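Local coordinates for protein phosphoglycerate dehydrogenase (Lactobacillus plantarum, PDB 3EVT) that probably catalyses the NAD-dependent oxidation of 3-phosphoglycerate as a member of the D-isomer specific 2-hydroxyacid dehydrogenase family, at residues Gly137-Ile142 with Thr191-Val196; Met161-Val166 with His175-Val180. All blocks are in the same frame, centred on the assembly; numbering follows the deposited sequence.

Interaction 1 of 2, residues Gly137-Ile142 with Thr191-Val196; sequences GQQLLI and TANFIV
N193 meets the backbone of Q139 with both its side chain and its main chain. Its OD1 accepts from Q139 N at 2.9 Å, in the carbonyl plane and on a lone pair, and the bond is nearly straight at 169°. With CG anti to the carbonyl carbon and beside the backbone N (chi1 -50°), the amide of N193 comes to lie where OD1 can meet Q139 N. In return, Q139 O takes two donors, N193 N at 3.0 Å and F194 N at 3.1 Å. An alanine in place of N193 would probably leave Q139 N without this acceptor and open a gap beside the Q138 side chain.

Two further backbone bonds continue the pairing, L141 N to F194 O and V196 N to L141 O, each 2.8 Å long. This is parallel pairing, with L140, L141 and I142 opposite F194, I195 and V196. The strands are central in the Rossmann-type sheet of the NAD-binding domain. Strand 139-143 is the first of the sheet's strands along the chain and leads toward a glycine-rich GxGxxG-like turn, consistent with dinucleotide binding.

The apolar contacts fall on two faces. On one, with its CG anti to the backbone N, L140 sends CD1 across to V196 CG2 at 3.6 Å and also packs on F194 CB. Helices 147-158 and 93-110 cover this face through L152 and M106. On the other face, L141 CB rests on A192 CB at 4.0 Å, just past the end of helix 186-191.

At the polar end, the Q138 and N193 side chains cross at about a right angle, with their amide planes 75° apart. Q138 OE1 lies 3.2 Å from N193 CB, while Q138 NE2 bonds to T134 O. A water held by T191 OG1 is weakly bound by Q139 NE2.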
ATOM      1  N   GLY A 137      -9.014  -6.295   4.571  1.00 45.08           N
ATOM      2  CA  GLY A 137     -10.271  -6.962   4.854  1.00 46.52           C
ATOM      3  C   GLY A 137     -11.426  -6.569   3.942  1.00 46.78           C
ATOM      4  O   GLY A 137     -12.454  -7.194   4.021  1.00 48.04           O
ATOM      5  N   GLN A 138     -11.275  -5.543   3.092  1.00 46.62           N
ATOM      6  CA  GLN A 138     -12.383  -5.094   2.224  1.00 46.42           C
ATOM      7  C   GLN A 138     -12.275  -5.646   0.784  1.00 46.54           C
ATOM      8  O   GLN A 138     -11.237  -6.252   0.399  1.00 45.51           O
ATOM      9  CB  GLN A 138     -12.566  -3.553   2.276  1.00 46.29           C
ATOM     10  CG  GLN A 138     -12.720  -2.967   3.693  1.00 47.21           C
ATOM     11  CD  GLN A 138     -13.464  -1.588   3.733  1.00 52.63           C
ATOM     12  OE1 GLN A 138     -14.549  -1.453   3.144  1.00 53.71           O
ATOM     13  NE2 GLN A 138     -12.878  -0.568   4.433  1.00 50.15           N
ATOM     14  N   GLN A 139     -13.370  -5.516   0.026  1.00 46.18           N
ATOM     15  CA  GLN A 139     -13.435  -6.043  -1.337  1.00 46.59           C
ATOM     16  C   GLN A 139     -13.276  -4.941  -2.347  1.00 44.72           C
ATOM     17  O   GLN A 139     -13.978  -3.938  -2.324  1.00 45.18           O
ATOM     18  CB  GLN A 139     -14.771  -6.706  -1.662  1.00 47.56           C
ATOM     19  CG  GLN A 139     -15.301  -7.598  -0.617  1.00 54.35           C
ATOM     20  CD  GLN A 139     -14.810  -8.997  -0.804  1.00 60.43           C
ATOM     21  OE1 GLN A 139     -14.726  -9.780   0.160  1.00 62.51           O
ATOM     22  NE2 GLN A 139     -14.460  -9.331  -2.052  1.00 62.97           N
ATOM     23  N   LEU A 140     -12.349  -5.158  -3.253  1.00 44.84           N
ATOM     24  CA  LEU A 140     -12.109  -4.283  -4.376  1.00 43.80           C
ATOM     25  C   LEU A 140     -12.554  -5.022  -5.662  1.00 44.03           C
ATOM     26  O   LEU A 140     -12.039  -6.074  -5.992  1.00 43.70           O
ATOM     27  CB  LEU A 140     -10.616  -3.975  -4.428  1.00 42.71           C
ATOM     28  CG  LEU A 140     -10.101  -3.183  -5.627  1.00 41.01           C
ATOM     29  CD1 LEU A 140     -10.852  -1.864  -5.685  1.00 38.99           C
ATOM     30  CD2 LEU A 140      -8.574  -2.941  -5.586  1.00 34.91           C
ATOM     31  N   LEU A 141     -13.487  -4.423  -6.385  1.00 44.61           N
ATOM     32  CA  LEU A 141     -13.882  -4.886  -7.700  1.00 43.70           C
ATOM     33  C   LEU A 141     -13.284  -3.987  -8.806  1.00 43.62           C
ATOM     34  O   LEU A 141     -13.590  -2.784  -8.900  1.00 43.72           O
ATOM     35  CB  LEU A 141     -15.432  -4.907  -7.763  1.00 43.35           C
ATOM     36  CG  LEU A 141     -16.008  -5.304  -9.151  1.00 41.33           C
ATOM     37  CD1 LEU A 141     -15.547  -6.721  -9.595  1.00 38.08           C
ATOM     38  CD2 LEU A 141     -17.528  -5.209  -9.090  1.00 37.56           C
ATOM     39  N   ILE A 142     -12.430  -4.552  -9.655  1.00 43.66           N
ATOM     40  CA  ILE A 142     -11.822  -3.773 -10.774  1.00 42.38           C
ATOM     41  C   ILE A 142     -12.283  -4.296 -12.147  1.00 43.36           C
ATOM     42  O   ILE A 142     -12.168  -5.473 -12.434  1.00 42.69           O
ATOM     43  CB  ILE A 142     -10.255  -3.847 -10.764  1.00 41.59           C
ATOM     44  CG1 ILE A 142      -9.683  -3.605  -9.345  1.00 40.70           C
ATOM     45  CG2 ILE A 142      -9.609  -2.904 -11.853  1.00 38.22           C
ATOM     46  CD1 ILE A 142      -8.150  -4.047  -9.197  1.00 36.88           C
ATOM     47  N   THR A 191     -21.284  -7.513  -3.061  1.00 47.94           N
ATOM     48  CA  THR A 191     -20.319  -7.489  -1.942  1.00 47.29           C
ATOM     49  C   THR A 191     -19.161  -6.444  -2.030  1.00 47.03           C
ATOM     50  O   THR A 191     -18.402  -6.285  -1.067  1.00 47.29           O
ATOM     51  CB  THR A 191     -19.716  -8.867  -1.762  1.00 48.10           C
ATOM     52  OG1 THR A 191     -19.063  -9.223  -2.980  1.00 49.21           O
ATOM     53  CG2 THR A 191     -20.837  -9.923  -1.487  1.00 49.60           C
ATOM     54  N   ALA A 192     -19.008  -5.737  -3.164  1.00 45.55           N
ATOM     55  CA  ALA A 192     -17.948  -4.696  -3.307  1.00 44.12           C
ATOM     56  C   ALA A 192     -17.934  -3.559  -2.282  1.00 43.32           C
ATOM     57  O   ALA A 192     -18.935  -2.875  -2.082  1.00 44.15           O
ATOM     58  CB  ALA A 192     -17.928  -4.112  -4.731  1.00 42.51           C
ATOM     59  N   ASN A 193     -16.792  -3.327  -1.640  1.00 41.41           N
ATOM     60  CA  ASN A 193     -16.656  -2.062  -0.952  1.00 41.91           C
ATOM     61  C   ASN A 193     -16.139  -0.925  -1.888  1.00 41.87           C
ATOM     62  O   ASN A 193     -16.492   0.247  -1.704  1.00 41.57           O
ATOM     63  CB  ASN A 193     -15.832  -2.216   0.333  1.00 41.34           C
ATOM     64  CG  ASN A 193     -16.341  -3.366   1.196  1.00 40.68           C
ATOM     65  OD1 ASN A 193     -15.823  -4.498   1.162  1.00 44.87           O
ATOM     66  ND2 ASN A 193     -17.406  -3.104   1.908  1.00 42.56           N
ATOM     67  N   PHE A 194     -15.371  -1.280  -2.923  1.00 41.70           N
ATOM     68  CA  PHE A 194     -14.825  -0.265  -3.865  1.00 41.45           C
ATOM     69  C   PHE A 194     -14.916  -0.835  -5.271  1.00 41.62           C
ATOM     70  O   PHE A 194     -14.606  -2.031  -5.520  1.00 40.88           O
ATOM     71  CB  PHE A 194     -13.330   0.038  -3.556  1.00 41.10           C
ATOM     72  CG  PHE A 194     -13.076   0.459  -2.126  1.00 41.82           C
ATOM     73  CD1 PHE A 194     -13.013   1.819  -1.775  1.00 37.70           C
ATOM     74  CD2 PHE A 194     -12.922  -0.487  -1.140  1.00 39.16           C
ATOM     75  CE1 PHE A 194     -12.798   2.203  -0.496  1.00 38.36           C
ATOM     76  CE2 PHE A 194     -12.701  -0.100   0.164  1.00 39.79           C
ATOM     77  CZ  PHE A 194     -12.659   1.242   0.495  1.00 38.19           C
ATOM     78  N   ILE A 195     -15.379   0.010  -6.169  1.00 41.63           N
ATOM     79  CA  ILE A 195     -15.476  -0.335  -7.576  1.00 41.97           C
ATOM     80  C   ILE A 195     -14.594   0.615  -8.384  1.00 41.69           C
ATOM     81  O   ILE A 195     -14.738   1.813  -8.323  1.00 40.15           O
ATOM     82  CB  ILE A 195     -16.913  -0.220  -8.086  1.00 42.57           C
ATOM     83  CG1 ILE A 195     -17.827  -1.192  -7.301  1.00 44.71           C
ATOM     84  CG2 ILE A 195     -16.935  -0.399  -9.609  1.00 40.58           C
ATOM     85  CD1 ILE A 195     -19.355  -1.002  -7.501  1.00 46.18           C
ATOM     86  N   VAL A 196     -13.667   0.042  -9.127  1.00 42.29           N
ATOM     87  CA  VAL A 196     -12.744   0.800  -9.905  1.00 42.76           C
ATOM     88  C   VAL A 196     -12.980   0.526 -11.389  1.00 44.04           C
ATOM     89  O   VAL A 196     -12.946  -0.611 -11.837  1.00 43.72           O
ATOM     90  CB  VAL A 196     -11.257   0.510  -9.458  1.00 41.88           C
ATOM     91  CG1 VAL A 196     -10.235   1.228 -10.396  1.00 39.91           C
ATOM     92  CG2 VAL A 196     -11.060   0.967  -7.922  1.00 40.92           C
TER
HETATM   93  O   HOH W   1     -16.668  -7.843  -3.949  1.00 59.02           O

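Interaction 2 of 2, residues Met161-Val166 with His175-Val180; sequences MHVIGV and HFHETV
H162 and H177 form an offset stack, their ring planes 20° apart and centroids 4.7 Å apart. With CG anti to the backbone N, H162 starts its ring toward H177. ND1 of H162 sits over one face of the H177 ring, toward its rim. E178 OE2 lies at the edge of the H162 ring, near its plane, and accepts from NE2 at 2.8 Å. OE2 is met on its anti side, by a donor 26° out of the carboxylate plane, which is turned 57° from the ring. H177 NE2 donates to M161 O at 3.2 Å, tilted from the ring plane. The F176 ring lies obliquely against the backbone of G165, with CE1 3.4 Å from G165 CA; a CB at G165 would clash with it.

The backbones pair in parallel. G165 N donates to E178 O at 3.0 Å, and V180 N to G165 O at 2.8 Å. V163 O receives weak bonds from H177 N and E178 N. V166 CG2 packs on V180 CG2.

Strand 178-181, outermost within this chain, pairs with 162-167 in the Rossmann-type sheet. Strand 139-143 lies beyond, and helix 147-158 packs on V163 through A153 and on H177 through S157.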
ATOM      1  N   MET A 161      -6.469  -6.439   0.832  1.00 42.54           N
ATOM      2  CA  MET A 161      -7.791  -6.376   0.155  1.00 41.63           C
ATOM      3  C   MET A 161      -8.120  -7.697  -0.578  1.00 42.69           C
ATOM      4  O   MET A 161      -7.233  -8.424  -1.012  1.00 42.59           O
ATOM      5  CB  MET A 161      -7.896  -5.190  -0.800  1.00 41.47           C
ATOM      6  CG  MET A 161      -7.618  -3.755  -0.193  1.00 35.27           C
ATOM      7  SD  MET A 161      -8.144  -2.446  -1.356  1.00 26.85           S
ATOM      8  CE  MET A 161      -9.817  -2.289  -0.778  1.00 34.51           C
ATOM      9  N   HIS A 162      -9.399  -8.041  -0.638  1.00 43.61           N
ATOM     10  CA  HIS A 162      -9.836  -9.098  -1.552  1.00 44.78           C
ATOM     11  C   HIS A 162     -10.190  -8.516  -2.969  1.00 44.08           C
ATOM     12  O   HIS A 162     -11.056  -7.651  -3.135  1.00 41.98           O
ATOM     13  CB  HIS A 162     -11.001  -9.904  -0.978  1.00 44.39           C
ATOM     14  CG  HIS A 162     -11.379 -11.070  -1.831  1.00 47.03           C
ATOM     15  ND1 HIS A 162     -10.623 -12.222  -1.894  1.00 52.77           N
ATOM     16  CD2 HIS A 162     -12.429 -11.267  -2.662  1.00 49.97           C
ATOM     17  CE1 HIS A 162     -11.190 -13.082  -2.723  1.00 50.52           C
ATOM     18  NE2 HIS A 162     -12.278 -12.517  -3.218  1.00 50.39           N
ATOM     19  N   VAL A 163      -9.503  -9.019  -3.973  1.00 44.35           N
ATOM     20  CA  VAL A 163      -9.560  -8.393  -5.298  1.00 44.76           C
ATOM     21  C   VAL A 163     -10.190  -9.271  -6.393  1.00 44.88           C
ATOM     22  O   VAL A 163      -9.723 -10.363  -6.724  1.00 42.72           O
ATOM     23  CB  VAL A 163      -8.177  -7.894  -5.751  1.00 43.65           C
ATOM     24  CG1 VAL A 163      -8.348  -6.918  -6.870  1.00 44.13           C
ATOM     25  CG2 VAL A 163      -7.434  -7.233  -4.580  1.00 43.82           C
ATOM     26  N   ILE A 164     -11.254  -8.727  -6.952  1.00 46.51           N
ATOM     27  CA  ILE A 164     -11.979  -9.343  -8.046  1.00 48.05           C
ATOM     28  C   ILE A 164     -11.921  -8.450  -9.261  1.00 48.01           C
ATOM     29  O   ILE A 164     -12.137  -7.231  -9.143  1.00 47.52           O
ATOM     30  CB  ILE A 164     -13.468  -9.475  -7.675  1.00 48.65           C
ATOM     31  CG1 ILE A 164     -13.595 -10.184  -6.327  1.00 48.28           C
ATOM     32  CG2 ILE A 164     -14.251 -10.176  -8.817  1.00 48.28           C
ATOM     33  CD1 ILE A 164     -15.002 -10.622  -6.038  1.00 51.60           C
ATOM     34  N   GLY A 165     -11.657  -9.061 -10.414  1.00 47.40           N
ATOM     35  CA  GLY A 165     -11.532  -8.333 -11.689  1.00 48.51           C
ATOM     36  C   GLY A 165     -12.554  -8.712 -12.767  1.00 48.78           C
ATOM     37  O   GLY A 165     -13.014  -9.835 -12.829  1.00 49.52           O
ATOM     38  N   VAL A 166     -12.935  -7.775 -13.613  1.00 48.77           N
ATOM     39  CA  VAL A 166     -13.935  -8.087 -14.613  1.00 49.28           C
ATOM     40  C   VAL A 166     -13.268  -8.001 -15.971  1.00 50.38           C
ATOM     41  O   VAL A 166     -12.666  -6.952 -16.262  1.00 50.80           O
ATOM     42  CB  VAL A 166     -15.140  -7.087 -14.568  1.00 48.85           C
ATOM     43  CG1 VAL A 166     -16.266  -7.514 -15.554  1.00 46.95           C
ATOM     44  CG2 VAL A 166     -15.670  -6.920 -13.146  1.00 48.71           C
ATOM     45  N   HIS A 175      -2.482 -11.695  -9.998  1.00 50.27           N
ATOM     46  CA  HIS A 175      -2.778 -10.984  -8.750  1.00 49.24           C
ATOM     47  C   HIS A 175      -4.224 -10.825  -8.335  1.00 49.46           C
ATOM     48  O   HIS A 175      -4.498 -10.484  -7.184  1.00 49.14           O
ATOM     49  CB  HIS A 175      -2.096  -9.632  -8.712  1.00 49.12           C
ATOM     50  CG  HIS A 175      -0.642  -9.695  -9.053  1.00 47.28           C
ATOM     51  ND1 HIS A 175       0.287 -10.265  -8.214  1.00 45.71           N
ATOM     52  CD2 HIS A 175       0.036  -9.277 -10.148  1.00 46.43           C
ATOM     53  CE1 HIS A 175       1.481 -10.187  -8.773  1.00 47.84           C
ATOM     54  NE2 HIS A 175       1.355  -9.594  -9.947  1.00 46.68           N
ATOM     55  N   PHE A 176      -5.156 -11.030  -9.258  1.00 48.46           N
ATOM     56  CA  PHE A 176      -6.550 -11.005  -8.888  1.00 47.94           C
ATOM     57  C   PHE A 176      -6.899 -12.285  -8.163  1.00 48.15           C
ATOM     58  O   PHE A 176      -6.560 -13.322  -8.631  1.00 48.54           O
ATOM     59  CB  PHE A 176      -7.411 -10.907 -10.138  1.00 47.32           C
ATOM     60  CG  PHE A 176      -7.432  -9.550 -10.743  1.00 45.52           C
ATOM     61  CD1 PHE A 176      -8.353  -8.623 -10.341  1.00 46.32           C
ATOM     62  CD2 PHE A 176      -6.540  -9.205 -11.729  1.00 44.31           C
ATOM     63  CE1 PHE A 176      -8.383  -7.377 -10.916  1.00 45.58           C
ATOM     64  CE2 PHE A 176      -6.568  -7.972 -12.305  1.00 40.69           C
ATOM     65  CZ  PHE A 176      -7.470  -7.059 -11.930  1.00 42.02           C
ATOM     66  N   HIS A 177      -7.591 -12.230  -7.035  1.00 48.95           N
ATOM     67  CA  HIS A 177      -8.025 -13.477  -6.414  1.00 49.94           C
ATOM     68  C   HIS A 177      -9.105 -14.216  -7.222  1.00 51.00           C
ATOM     69  O   HIS A 177      -9.219 -15.434  -7.115  1.00 50.21           O
ATOM     70  CB  HIS A 177      -8.624 -13.229  -5.049  1.00 48.94           C
ATOM     71  CG  HIS A 177      -7.742 -12.455  -4.137  1.00 51.34           C
ATOM     72  ND1 HIS A 177      -6.809 -13.056  -3.323  1.00 53.58           N
ATOM     73  CD2 HIS A 177      -7.651 -11.127  -3.903  1.00 49.98           C
ATOM     74  CE1 HIS A 177      -6.180 -12.128  -2.624  1.00 54.49           C
ATOM     75  NE2 HIS A 177      -6.682 -10.951  -2.950  1.00 53.44           N
ATOM     76  N   GLU A 178      -9.973 -13.475  -7.910  1.00 51.25           N
ATOM     77  CA  GLU A 178     -10.979 -14.086  -8.744  1.00 52.89           C
ATOM     78  C   GLU A 178     -11.204 -13.139  -9.873  1.00 53.25           C
ATOM     79  O   GLU A 178     -11.059 -11.948  -9.669  1.00 53.47           O
ATOM     80  CB  GLU A 178     -12.340 -14.189  -8.034  1.00 52.52           C
ATOM     81  CG  GLU A 178     -12.330 -14.646  -6.599  1.00 57.28           C
ATOM     82  CD  GLU A 178     -13.733 -14.558  -5.958  1.00 61.86           C
ATOM     83  OE1 GLU A 178     -14.734 -14.785  -6.677  1.00 61.90           O
ATOM     84  OE2 GLU A 178     -13.839 -14.235  -4.748  1.00 62.01           O
ATOM     85  N   THR A 179     -11.624 -13.658 -11.032  1.00 53.72           N
ATOM     86  CA  THR A 179     -12.059 -12.810 -12.141  1.00 54.77           C
ATOM     87  C   THR A 179     -13.454 -13.240 -12.607  1.00 54.86           C
ATOM     88  O   THR A 179     -13.823 -14.391 -12.438  1.00 55.40           O
ATOM     89  CB  THR A 179     -11.114 -12.921 -13.320  1.00 54.02           C
ATOM     90  OG1 THR A 179     -10.984 -14.288 -13.647  1.00 56.57           O
ATOM     91  CG2 THR A 179      -9.744 -12.432 -12.948  1.00 53.66           C
ATOM     92  N   VAL A 180     -14.221 -12.316 -13.185  1.00 54.36           N
ATOM     93  CA  VAL A 180     -15.521 -12.638 -13.735  1.00 53.72           C
ATOM     94  C   VAL A 180     -15.692 -12.012 -15.107  1.00 54.09           C
ATOM     95  O   VAL A 180     -15.033 -11.031 -15.436  1.00 54.00           O
ATOM     96  CB  VAL A 180     -16.663 -12.144 -12.837  1.00 54.00           C
ATOM     97  CG1 VAL A 180     -16.590 -12.801 -11.453  1.00 54.89           C
ATOM     98  CG2 VAL A 180     -16.673 -10.629 -12.757  1.00 51.42           C
TER

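In the fold
Both interactions belong to one parallel sheet, in the NAD-binding domain. Their centres are about 9 Å apart. Strands 139-143 and 162-167 are neighbours, joined by probable hydrogen bonds from I142 N to I164 O and from V166 N to I142 O. Across the two contacts the strand order is 178-181, 162-167, 139-143, 194-197. Along the chain, interaction 2 is nested within the loop closed by interaction 1. Helix 147-158 links strands 139-143 and 162-167 as a beta-alpha-beta crossover and packs against both contacts. After strand 178-181 the chain returns past strand 139-143 to 194-197, the crossover characteristic of a Rossmann fold, consistent with NAD binding as in related dehydrogenases.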